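Long-range contacts in glycosyltransferase (Streptomyces viridochromogenes, PDB 2IUY), which probably transfers sugar residues with retention of configuration from a nucleotide-sugar donor during biosynthesis of the antibiotic avilamycin A, as a GT-B-fold enzyme of family GT4: residues M168-P173 / A197-Y202; M238-T243 / V287-D292; P267-G272 / A303-S308. All coordinates share one frame; numbering follows the deposited sequence.

Interaction 1. Residues M168-P173 / A197-Y202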
HETATM    1  N   MSE A 168       8.577   2.274  -7.997  1.00 10.52           N
HETATM    2  CA  MSE A 168       7.470   1.385  -8.254  1.00 14.07           C
HETATM    3  C   MSE A 168       6.151   2.012  -7.830  1.00 13.95           C
HETATM    4  O   MSE A 168       5.834   2.095  -6.626  1.00 15.13           O
HETATM    5  CB  MSE A 168       7.696   0.007  -7.582  1.00 12.91           C
HETATM    6  CG  MSE A 168       6.549  -0.925  -7.901  1.00 17.41           C
HETATM    7 SE   MSE A 168       6.875  -2.702  -7.311  1.00 24.84          SE
HETATM    8  CE  MSE A 168       8.017  -3.264  -8.789  1.00 16.51           C
ATOM      9  N   GLY A 169       5.405   2.495  -8.814  1.00 13.81           N
ATOM     10  CA  GLY A 169       4.097   3.086  -8.606  1.00 14.06           C
ATOM     11  C   GLY A 169       3.648   3.798  -9.883  1.00 14.00           C
ATOM     12  O   GLY A 169       4.277   3.674 -10.937  1.00 12.47           O
ATOM     13  N   ARG A 170       2.576   4.564  -9.786  1.00 13.85           N
ATOM     14  CA  ARG A 170       2.133   5.371 -10.936  1.00 15.51           C
ATOM     15  C   ARG A 170       3.119   6.513 -11.201  1.00 12.23           C
ATOM     16  O   ARG A 170       3.561   7.189 -10.275  1.00 10.49           O
ATOM     17  CB  ARG A 170       0.718   5.902 -10.718  1.00 14.45           C
ATOM     18  CG  ARG A 170      -0.383   4.837 -10.983  1.00 20.29           C
ATOM     19  CD  ARG A 170      -1.799   5.486 -10.798  1.00 21.81           C
ATOM     20  NE  ARG A 170      -1.775   6.161  -9.500  1.00 32.02           N
ATOM     21  CZ  ARG A 170      -1.607   7.471  -9.311  1.00 35.51           C
ATOM     22  NH1 ARG A 170      -1.548   8.317 -10.357  1.00 32.08           N
ATOM     23  NH2 ARG A 170      -1.549   7.928  -8.051  1.00 36.72           N
ATOM     24  N   VAL A 171       3.484   6.691 -12.465  1.00 11.52           N
ATOM     25  CA  VAL A 171       4.412   7.752 -12.850  1.00 11.00           C
ATOM     26  C   VAL A 171       3.594   9.039 -12.950  1.00 11.50           C
ATOM     27  O   VAL A 171       3.091   9.381 -14.018  1.00 11.86           O
ATOM     28  CB  VAL A 171       5.131   7.407 -14.191  1.00 10.96           C
ATOM     29  CG1 VAL A 171       6.067   8.571 -14.656  1.00  8.19           C
ATOM     30  CG2 VAL A 171       5.890   6.015 -14.088  1.00  9.62           C
ATOM     31  N   SER A 172       3.438   9.706 -11.806  1.00 11.96           N
ATOM     32  CA  SER A 172       2.602  10.902 -11.619  1.00 11.58           C
ATOM     33  C   SER A 172       3.362  11.844 -10.744  1.00  9.02           C
ATOM     34  O   SER A 172       4.176  11.392  -9.976  1.00  7.60           O
ATOM     35  CB  SER A 172       1.348  10.574 -10.845  1.00 12.39           C
ATOM     36  OG  SER A 172       0.513   9.774 -11.642  1.00 19.09           O
ATOM     37  N   PRO A 173       3.133  13.161 -10.896  1.00  8.91           N
ATOM     38  CA  PRO A 173       3.924  14.167 -10.185  1.00  7.83           C
ATOM     39  C   PRO A 173       3.911  14.058  -8.645  1.00  9.51           C
ATOM     40  O   PRO A 173       4.973  14.194  -8.016  1.00  9.08           O
ATOM     41  CB  PRO A 173       3.300  15.498 -10.659  1.00  7.84           C
ATOM     42  CG  PRO A 173       2.879  15.231 -12.046  1.00  5.96           C
ATOM     43  CD  PRO A 173       2.230  13.804 -11.879  1.00  8.34           C
ATOM     44  N   ALA A 197       2.618   4.547 -16.601  1.00 15.65           N
ATOM     45  CA  ALA A 197       3.061   5.901 -16.949  1.00 17.00           C
ATOM     46  C   ALA A 197       2.029   6.408 -17.935  1.00 17.56           C
ATOM     47  O   ALA A 197       2.235   6.336 -19.145  1.00 18.40           O
ATOM     48  CB  ALA A 197       4.452   5.878 -17.604  1.00 15.67           C
ATOM     49  N   TRP A 198       0.917   6.887 -17.409  1.00 17.85           N
ATOM     50  CA  TRP A 198      -0.216   7.281 -18.235  1.00 18.52           C
ATOM     51  C   TRP A 198      -0.268   8.801 -18.512  1.00 18.22           C
ATOM     52  O   TRP A 198      -1.129   9.247 -19.282  1.00 19.73           O
ATOM     53  CB  TRP A 198      -1.517   6.866 -17.531  1.00 19.56           C
ATOM     54  CG  TRP A 198      -1.718   5.351 -17.387  1.00 19.81           C
ATOM     55  CD1 TRP A 198      -0.917   4.361 -17.892  1.00 20.27           C
ATOM     56  CD2 TRP A 198      -2.830   4.695 -16.759  1.00 19.91           C
ATOM     57  NE1 TRP A 198      -1.456   3.130 -17.596  1.00 22.90           N
ATOM     58  CE2 TRP A 198      -2.625   3.301 -16.897  1.00 21.08           C
ATOM     59  CE3 TRP A 198      -3.971   5.150 -16.077  1.00 20.46           C
ATOM     60  CZ2 TRP A 198      -3.511   2.341 -16.361  1.00 21.79           C
ATOM     61  CZ3 TRP A 198      -4.880   4.191 -15.560  1.00 21.82           C
ATOM     62  CH2 TRP A 198      -4.632   2.801 -15.708  1.00 21.25           C
ATOM     63  N   GLU A 199       0.611   9.579 -17.868  1.00 15.62           N
ATOM     64  CA  GLU A 199       0.632  11.047 -17.993  1.00 14.98           C
ATOM     65  C   GLU A 199       1.774  11.427 -18.909  1.00 14.61           C
ATOM     66  O   GLU A 199       2.911  11.494 -18.455  1.00 13.33           O
ATOM     67  CB  GLU A 199       0.770  11.698 -16.624  1.00 13.78           C
ATOM     68  CG  GLU A 199      -0.446  11.338 -15.785  1.00 17.33           C
ATOM     69  CD  GLU A 199      -0.427  11.839 -14.354  1.00 17.77           C
ATOM     70  OE1 GLU A 199       0.005  12.985 -14.076  1.00 15.14           O
ATOM     71  OE2 GLU A 199      -0.903  11.055 -13.508  1.00 21.72           O
ATOM     72  N   PRO A 200       1.469  11.623 -20.217  1.00 15.60           N
ATOM     73  CA  PRO A 200       2.476  11.646 -21.293  1.00 15.32           C
ATOM     74  C   PRO A 200       3.400  12.837 -21.193  1.00 14.49           C
ATOM     75  O   PRO A 200       4.600  12.650 -21.390  1.00 13.21           O
ATOM     76  CB  PRO A 200       1.651  11.752 -22.591  1.00 15.93           C
ATOM     77  CG  PRO A 200       0.223  11.514 -22.192  1.00 17.19           C
ATOM     78  CD  PRO A 200       0.106  11.870 -20.737  1.00 15.28           C
ATOM     79  N   GLU A 201       2.863  14.033 -20.872  1.00 13.67           N
ATOM     80  CA  GLU A 201       3.713  15.246 -20.750  1.00 13.64           C
ATOM     81  C   GLU A 201       4.698  15.090 -19.573  1.00 13.19           C
ATOM     82  O   GLU A 201       5.891  15.443 -19.671  1.00 11.82           O
ATOM     83  CB  GLU A 201       2.870  16.524 -20.568  1.00 14.03           C
ATOM     84  CG  GLU A 201       1.907  16.837 -21.713  1.00 19.21           C
ATOM     85  CD  GLU A 201       0.557  16.113 -21.613  1.00 26.35           C
ATOM     86  OE1 GLU A 201       0.345  15.283 -20.680  1.00 27.20           O
ATOM     87  OE2 GLU A 201      -0.310  16.375 -22.490  1.00 29.00           O
ATOM     88  N   TYR A 202       4.177  14.587 -18.442  1.00 13.28           N
ATOM     89  CA  TYR A 202       5.038  14.265 -17.285  1.00 13.21           C
ATOM     90  C   TYR A 202       6.131  13.232 -17.645  1.00 12.61           C
ATOM     91  O   TYR A 202       7.312  13.488 -17.428  1.00 11.75           O
ATOM     92  CB  TYR A 202       4.210  13.774 -16.080  1.00 12.96           C
ATOM     93  CG  TYR A 202       5.036  13.600 -14.789  1.00 12.02           C
ATOM     94  CD1 TYR A 202       5.787  14.661 -14.262  1.00 10.22           C
ATOM     95  CD2 TYR A 202       5.049  12.388 -14.112  1.00 11.55           C
ATOM     96  CE1 TYR A 202       6.535  14.527 -13.071  1.00  8.30           C
ATOM     97  CE2 TYR A 202       5.797  12.226 -12.926  1.00 10.08           C
ATOM     98  CZ  TYR A 202       6.540  13.303 -12.424  1.00 11.40           C
ATOM     99  OH  TYR A 202       7.273  13.149 -11.268  1.00 10.73           O
TER
HETATM  100  O   HOH W   1       3.265   9.232 -16.862  1.00  8.22           O
HETATM  101  O   HOH W   2       0.679   7.680 -14.506  1.00 19.73           O
HETATM  102  O   HOH W   3       7.151  15.038  -9.707  1.00 10.83           O

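Interaction 2. Residues M238-T243 / V287-D292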
HETATM    1  N   MSE A 238       9.175   8.766  -3.344  1.00  8.48           N
HETATM    2  CA  MSE A 238       9.505  10.210  -3.395  1.00  8.72           C
HETATM    3  C   MSE A 238       8.290  11.087  -3.518  1.00  8.51           C
HETATM    4  O   MSE A 238       8.334  12.092  -4.205  1.00  9.01           O
HETATM    5  CB  MSE A 238      10.436  10.475  -4.590  1.00  9.64           C
HETATM    6  CG  MSE A 238      11.696   9.600  -4.635  1.00  9.82           C
HETATM    7 SE   MSE A 238      12.902   9.871  -3.173  1.00 14.29          SE
HETATM    8  CE  MSE A 238      13.648  11.627  -3.748  1.00 12.82           C
ATOM      9  N   SER A 239       7.222  10.717  -2.814  1.00  8.51           N
ATOM     10  CA  SER A 239       5.968  11.434  -2.862  1.00  8.48           C
ATOM     11  C   SER A 239       6.245  12.901  -2.540  1.00  8.20           C
ATOM     12  O   SER A 239       7.098  13.203  -1.706  1.00  7.10           O
ATOM     13  CB  SER A 239       4.921  10.808  -1.931  1.00  7.56           C
ATOM     14  OG  SER A 239       4.575   9.495  -2.366  1.00  8.75           O
ATOM     15  N   GLN A 240       5.553  13.791  -3.252  1.00  8.81           N
ATOM     16  CA  GLN A 240       5.815  15.222  -3.193  1.00  8.71           C
ATOM     17  C   GLN A 240       4.608  15.950  -2.635  1.00  9.46           C
ATOM     18  O   GLN A 240       3.461  15.560  -2.842  1.00  9.59           O
ATOM     19  CB  GLN A 240       6.168  15.775  -4.599  1.00  9.37           C
ATOM     20  CG  GLN A 240       7.449  15.173  -5.230  1.00  9.49           C
ATOM     21  CD  GLN A 240       8.737  15.534  -4.484  1.00 11.41           C
ATOM     22  OE1 GLN A 240       9.048  16.711  -4.284  1.00 12.18           O
ATOM     23  NE2 GLN A 240       9.523  14.514  -4.119  1.00  9.97           N
ATOM     24  N   ALA A 241       4.854  17.011  -1.886  1.00 11.22           N
ATOM     25  CA  ALA A 241       3.741  17.775  -1.342  1.00 11.78           C
ATOM     26  C   ALA A 241       3.208  18.784  -2.381  1.00 12.44           C
ATOM     27  O   ALA A 241       3.563  19.969  -2.409  1.00 13.90           O
ATOM     28  CB  ALA A 241       4.121  18.427  -0.010  1.00 12.02           C
ATOM     29  N   VAL A 242       2.403  18.273  -3.293  1.00 12.23           N
ATOM     30  CA  VAL A 242       1.861  19.097  -4.357  1.00 12.57           C
ATOM     31  C   VAL A 242       0.365  18.919  -4.298  1.00 13.22           C
ATOM     32  O   VAL A 242      -0.091  17.994  -3.608  1.00 12.23           O
ATOM     33  CB  VAL A 242       2.396  18.665  -5.768  1.00 12.39           C
ATOM     34  CG1 VAL A 242       3.935  18.941  -5.877  1.00 12.65           C
ATOM     35  CG2 VAL A 242       2.070  17.208  -6.099  1.00 10.69           C
ATOM     36  N   THR A 243      -0.400  19.774  -4.992  1.00 13.65           N
ATOM     37  CA  THR A 243      -1.829  19.537  -5.104  1.00 14.64           C
ATOM     38  C   THR A 243      -2.201  18.912  -6.435  1.00 16.11           C
ATOM     39  O   THR A 243      -1.337  18.555  -7.258  1.00 15.49           O
ATOM     40  CB  THR A 243      -2.725  20.811  -4.816  1.00 16.57           C
ATOM     41  OG1 THR A 243      -4.128  20.441  -4.667  1.00 15.80           O
ATOM     42  CG2 THR A 243      -2.556  21.867  -5.898  1.00 12.74           C
ATOM     43  N   VAL A 287      14.998  12.019   2.621  1.00 12.82           N
ATOM     44  CA  VAL A 287      15.653  13.139   1.971  1.00 13.44           C
ATOM     45  C   VAL A 287      14.642  14.262   1.669  1.00 13.55           C
ATOM     46  O   VAL A 287      13.411  14.090   1.797  1.00 12.74           O
ATOM     47  CB  VAL A 287      16.434  12.680   0.705  1.00 13.95           C
ATOM     48  CG1 VAL A 287      17.496  11.584   1.077  1.00 13.56           C
ATOM     49  CG2 VAL A 287      15.486  12.155  -0.417  1.00 12.22           C
ATOM     50  N   GLY A 288      15.172  15.412   1.272  1.00 13.81           N
ATOM     51  CA  GLY A 288      14.361  16.509   0.862  1.00 13.94           C
ATOM     52  C   GLY A 288      13.494  16.369  -0.374  1.00 13.28           C
ATOM     53  O   GLY A 288      13.693  15.479  -1.251  1.00 13.33           O
ATOM     54  N   TYR A 289      12.537  17.294  -0.437  1.00 12.58           N
ATOM     55  CA  TYR A 289      11.708  17.518  -1.603  1.00 12.93           C
ATOM     56  C   TYR A 289      12.494  18.119  -2.761  1.00 13.21           C
ATOM     57  O   TYR A 289      13.587  18.641  -2.570  1.00 12.84           O
ATOM     58  CB  TYR A 289      10.599  18.491  -1.225  1.00 12.98           C
ATOM     59  CG  TYR A 289       9.506  17.896  -0.401  1.00 12.79           C
ATOM     60  CD1 TYR A 289       8.952  16.648  -0.727  1.00 10.49           C
ATOM     61  CD2 TYR A 289       9.009  18.578   0.703  1.00 13.90           C
ATOM     62  CE1 TYR A 289       7.920  16.114   0.016  1.00 12.03           C
ATOM     63  CE2 TYR A 289       7.983  18.026   1.486  1.00 16.12           C
ATOM     64  CZ  TYR A 289       7.448  16.809   1.124  1.00 11.90           C
ATOM     65  OH  TYR A 289       6.430  16.312   1.870  1.00 12.86           O
ATOM     66  N   GLY A 290      11.915  18.081  -3.958  1.00 13.99           N
ATOM     67  CA  GLY A 290      12.552  18.682  -5.142  1.00 12.79           C
ATOM     68  C   GLY A 290      13.567  17.762  -5.791  1.00 13.79           C
ATOM     69  O   GLY A 290      13.665  16.585  -5.439  1.00 12.03           O
ATOM     70  N   THR A 291      14.302  18.325  -6.751  1.00 14.71           N
ATOM     71  CA  THR A 291      15.286  17.627  -7.600  1.00 15.45           C
ATOM     72  C   THR A 291      16.758  18.050  -7.368  1.00 17.32           C
ATOM     73  O   THR A 291      17.662  17.631  -8.112  1.00 17.75           O
ATOM     74  CB  THR A 291      14.994  17.860  -9.110  1.00 15.07           C
ATOM     75  OG1 THR A 291      15.065  19.263  -9.435  1.00 15.47           O
ATOM     76  CG2 THR A 291      13.648  17.280  -9.540  1.00 11.90           C
ATOM     77  N   ASP A 292      17.009  18.898  -6.382  1.00 18.15           N
ATOM     78  CA  ASP A 292      18.337  19.479  -6.275  1.00 20.73           C
ATOM     79  C   ASP A 292      19.136  18.682  -5.236  1.00 19.84           C
ATOM     80  O   ASP A 292      19.177  19.012  -4.070  1.00 20.35           O
ATOM     81  CB  ASP A 292      18.262  21.003  -5.984  1.00 22.29           C
ATOM     82  CG  ASP A 292      17.124  21.730  -6.793  1.00 29.48           C
ATOM     83  OD1 ASP A 292      17.299  22.040  -8.014  1.00 35.20           O
ATOM     84  OD2 ASP A 292      16.043  22.023  -6.200  1.00 35.81           O
TER
HETATM   85  O   HOH W   4      12.473  14.828  -3.601  1.00  8.34           O

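Interaction 3. Residues P267-G272 / A303-S308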
ATOM      1  N   PRO A 267      16.326  -1.636   1.073  1.00  8.07           N
ATOM      2  CA  PRO A 267      16.184  -0.406   1.848  1.00  8.75           C
ATOM      3  C   PRO A 267      15.498   0.670   0.986  1.00  8.92           C
ATOM      4  O   PRO A 267      15.329   0.493  -0.227  1.00  8.95           O
ATOM      5  CB  PRO A 267      17.645  -0.044   2.191  1.00  7.64           C
ATOM      6  CG  PRO A 267      18.420  -0.516   0.938  1.00  8.33           C
ATOM      7  CD  PRO A 267      17.702  -1.811   0.530  1.00  8.73           C
ATOM      8  N   VAL A 268      15.136   1.780   1.613  1.00 10.26           N
ATOM      9  CA  VAL A 268      14.278   2.764   0.971  1.00 10.24           C
ATOM     10  C   VAL A 268      14.867   4.132   1.170  1.00 10.62           C
ATOM     11  O   VAL A 268      15.234   4.487   2.257  1.00 11.67           O
ATOM     12  CB  VAL A 268      12.815   2.704   1.538  1.00  9.66           C
ATOM     13  CG1 VAL A 268      11.913   3.748   0.852  1.00 11.36           C
ATOM     14  CG2 VAL A 268      12.236   1.298   1.346  1.00  7.28           C
ATOM     15  N   VAL A 269      14.985   4.893   0.095  1.00 11.39           N
ATOM     16  CA  VAL A 269      15.153   6.341   0.224  1.00 10.92           C
ATOM     17  C   VAL A 269      13.792   6.992  -0.046  1.00 10.74           C
ATOM     18  O   VAL A 269      13.194   6.717  -1.056  1.00 11.00           O
ATOM     19  CB  VAL A 269      16.168   6.889  -0.809  1.00 11.12           C
ATOM     20  CG1 VAL A 269      16.183   8.460  -0.782  1.00  8.88           C
ATOM     21  CG2 VAL A 269      17.522   6.287  -0.576  1.00  9.76           C
ATOM     22  N   GLY A 270      13.311   7.845   0.848  1.00 10.20           N
ATOM     23  CA  GLY A 270      12.093   8.573   0.571  1.00 10.00           C
ATOM     24  C   GLY A 270      12.141  10.038   1.022  1.00 10.09           C
ATOM     25  O   GLY A 270      13.056  10.464   1.699  1.00  9.17           O
ATOM     26  N   THR A 271      11.132  10.787   0.630  1.00  9.10           N
ATOM     27  CA  THR A 271      10.861  12.084   1.207  1.00 10.49           C
ATOM     28  C   THR A 271      10.185  11.876   2.575  1.00 10.71           C
ATOM     29  O   THR A 271      10.020  10.729   3.002  1.00 10.15           O
ATOM     30  CB  THR A 271       9.927  12.876   0.303  1.00  9.90           C
ATOM     31  OG1 THR A 271       8.693  12.142   0.184  1.00  8.90           O
ATOM     32  CG2 THR A 271      10.574  13.075  -1.081  1.00  9.03           C
ATOM     33  N   GLY A 272       9.862  12.979   3.258  1.00  9.79           N
ATOM     34  CA  GLY A 272       9.138  12.938   4.514  1.00  9.88           C
ATOM     35  C   GLY A 272       7.642  13.156   4.341  1.00 11.11           C
ATOM     36  O   GLY A 272       6.922  13.404   5.317  1.00 11.72           O
ATOM     37  N   ALA A 303      24.873   4.860  -0.096  1.00 18.97           N
ATOM     38  CA  ALA A 303      25.845   3.878   0.367  1.00 18.20           C
ATOM     39  C   ALA A 303      25.752   3.587   1.891  1.00 17.94           C
ATOM     40  O   ALA A 303      26.195   2.526   2.333  1.00 18.44           O
ATOM     41  CB  ALA A 303      27.268   4.263  -0.064  1.00 18.00           C
ATOM     42  N   GLY A 304      25.165   4.495   2.678  1.00 16.48           N
ATOM     43  CA  GLY A 304      24.916   4.232   4.105  1.00 15.33           C
ATOM     44  C   GLY A 304      23.608   3.506   4.491  1.00 16.39           C
ATOM     45  O   GLY A 304      23.321   3.310   5.702  1.00 15.05           O
ATOM     46  N   LEU A 305      22.792   3.114   3.497  1.00 15.75           N
ATOM     47  CA  LEU A 305      21.473   2.497   3.821  1.00 16.85           C
ATOM     48  C   LEU A 305      21.699   1.133   4.521  1.00 16.81           C
ATOM     49  O   LEU A 305      22.756   0.501   4.332  1.00 16.33           O
ATOM     50  CB  LEU A 305      20.582   2.314   2.572  1.00 15.46           C
ATOM     51  CG  LEU A 305      19.986   3.516   1.816  1.00 15.12           C
ATOM     52  CD1 LEU A 305      19.481   3.080   0.449  1.00 11.24           C
ATOM     53  CD2 LEU A 305      18.871   4.197   2.599  1.00 11.80           C
ATOM     54  N   PRO A 306      20.715   0.697   5.332  1.00 16.92           N
ATOM     55  CA  PRO A 306      20.765  -0.611   6.003  1.00 16.25           C
ATOM     56  C   PRO A 306      20.799  -1.755   5.008  1.00 16.09           C
ATOM     57  O   PRO A 306      20.412  -1.588   3.848  1.00 15.51           O
ATOM     58  CB  PRO A 306      19.508  -0.605   6.859  1.00 16.27           C
ATOM     59  CG  PRO A 306      18.607   0.363   6.177  1.00 15.93           C
ATOM     60  CD  PRO A 306      19.494   1.435   5.705  1.00 17.14           C
ATOM     61  N   ALA A 307      21.310  -2.897   5.453  1.00 15.87           N
ATOM     62  CA  ALA A 307      21.406  -4.073   4.625  1.00 15.53           C
ATOM     63  C   ALA A 307      20.105  -4.870   4.684  1.00 14.94           C
ATOM     64  O   ALA A 307      19.216  -4.574   5.529  1.00 14.10           O
ATOM     65  CB  ALA A 307      22.643  -4.940   5.100  1.00 17.11           C
ATOM     66  N   SER A 308      20.010  -5.902   3.834  1.00 13.19           N
ATOM     67  CA  SER A 308      18.811  -6.753   3.697  1.00 13.21           C
ATOM     68  C   SER A 308      18.234  -7.321   4.989  1.00 13.10           C
ATOM     69  O   SER A 308      17.015  -7.271   5.207  1.00 13.33           O
ATOM     70  CB  SER A 308      19.074  -7.889   2.710  1.00 12.85           C
ATOM     71  OG  SER A 308      19.205  -7.345   1.404  1.00 15.60           O
TER

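Interaction 1. Residues M168-P173 / A197-Y202
Leaving the strand at Met168 (modelled as selenomethionine), the chain runs almost fully extended through Gly169 and places the Arg170 guanidinium beside Tyr29 and Lys175, both UDP-binding residues. Its NE bonds to the hydroxyl of Tyr29, and NH2 to His174. Glu199 OE2 lies 4.2 Å from Arg170 NH1, beyond a salt bridge, though the opposite charge may still favour an ionised carboxylate.

Val171, the centre of an inverse gamma turn, splits its methyls: CG2 packs on Ala197 CB, while CG1, anti to the backbone N, rests 4.0 Å from CD2 of Tyr202. Two waters donate to Val171 O; one also binds N and O of Glu199, the other accepts from Trp198 N. At Ser172, OG donates to Glu199 OE2 over 2.7 Å, arriving from above the carboxylate plane, 51° out of it. Glu199, the N-cap residue, reaches this hydroxyl with its chain extended beyond CG. Pro173 then lies over one face of Tyr202, a CH-pi contact with CG 3.8 Å from the ring centroid. A third water joins Tyr202 OH to Pro173 O.

The contact thus sets the loop after strand 165-168 against the start of helix 200-210, with helix 177-187 beside both: Ala177 touches Val171 and Tyr202, and Tyr202 OH bonds to Leu178 N.

Interaction 2. Residues M238-T243 / V287-D292
Two loops meet here at an angle, their touching parts running 61° apart and closest at Gln240 and Tyr289, whose CA atoms are 6.5 Å apart. Both leave parallel strands of one Rossmann-like sheet of the GT-B fold: the loop 238-243 follows strand 234-237, the loop 287-292 follows strand 284-286, and strand 268-270 lies between those two strands in the sheet. Ala241 centres an inverse gamma turn in the first loop. In the second, Gly290 has positive phi and presents its N-H to the neighbouring loop.

Gln240 carries the polar part. With CG beside the backbone N and the chain bent at chi2, its amide curls back so that NE2 donates to Met238 O at 2.7 Å, meeting that oxygen from above the carbonyl plane. The amide is therefore gripped from both ends, with its rotation fixed: NE2 within its own loop, OE1 across the contact.

Tyr289 slides past Gln240 in the opposite direction, ring and amide planes 78° apart. Ser239 O, which accepts its hydrogen bond from Thr271 OG1, lies in the ring plane, 3.5 Å from Tyr289 CE1 at the edge, and Ala241 CB packs 3.9 Å from Tyr289 CZ. The phenol OH bonds to Asn273 outside the two loops, while Ser239 OG goes to Glu252. At the start of both loops, selenomethionine Met238, bent at chi2 and chi3, brings CE to 3.8 Å from Val287 CG2.

Water 4 completes the join, accepting from Gln240 NE2 and donating to the carbonyl oxygens of Gly288 and Gly290. Across the loops, Gly290 N points almost straight at Gln240 OE1, 3.2 Å away with an N-H...O angle of 178°, and lands on an in-plane lone pair.

Interaction 3. Residues P267-G272 / A303-S308
A strand of the parallel Rossmann-like sheet in this GT-B enzyme, 268-270, is covered at its N-terminal end by the loop joining helices 295-303 and 308-319. No hydrogen bond crosses between the two segments, and the contact is mainly apolar.

Leu305 fills the tight part. With CG beside the backbone N (chi1 -68°) and CD1 nearly anti to CA (chi2 165°), it crosses both Pro267 and Val269 at about a right angle. CD1 touches Pro267 CG at 3.8 Å and Val269 CG2 at 3.9 Å; CB rests against the Pro267 ring. This grip extends beyond the two segments, since Leu305 also touches Ala234 of the adjacent strand. Pro306 closes on the same ring, its carbonyl O 3.6 Å from Pro267 CB, with its own CG at 4.1 Å from that atom, and Val311 of helix 308-319 touches both prolines.

The loose, solvent side begins at exposed Gly304 and Ala307. Ala307, the N-cap residue of helix 308-319, turns its CB away, as does the partly exposed Ser308, whose OG bonds to Gly265 O just before the strand segment. On the buried side the other Leu305 methyl, CD2, meets backbone instead, lying 3.7 Å from Val268 O.

How the interactions relate
From the N terminus, interaction 1 closes first, on the path from strand 165-168 through helix 177-187 and strand 191-194 to helix 200-210. Interaction 3 closes the path from strand 268-270 through strand 284-286 and helix 295-303 to the loop before helix 308-319, crossing interaction 2, whose loop contains 267-272. These two touch directly, with probable hydrogen bonds from Val287 N to Gly270 O and from Thr271 OG1 to Ser239 O. Interaction 1 meets interaction 2 more lightly, through Pro173 O and Gln240 CG; interactions 1 and 3 do not touch. Together they join the loops after strands 165-168, 234-237 and 284-286, and the start of strand 268-270, to adjoining helices, partly near UDP-binding Lys175 and Tyr29.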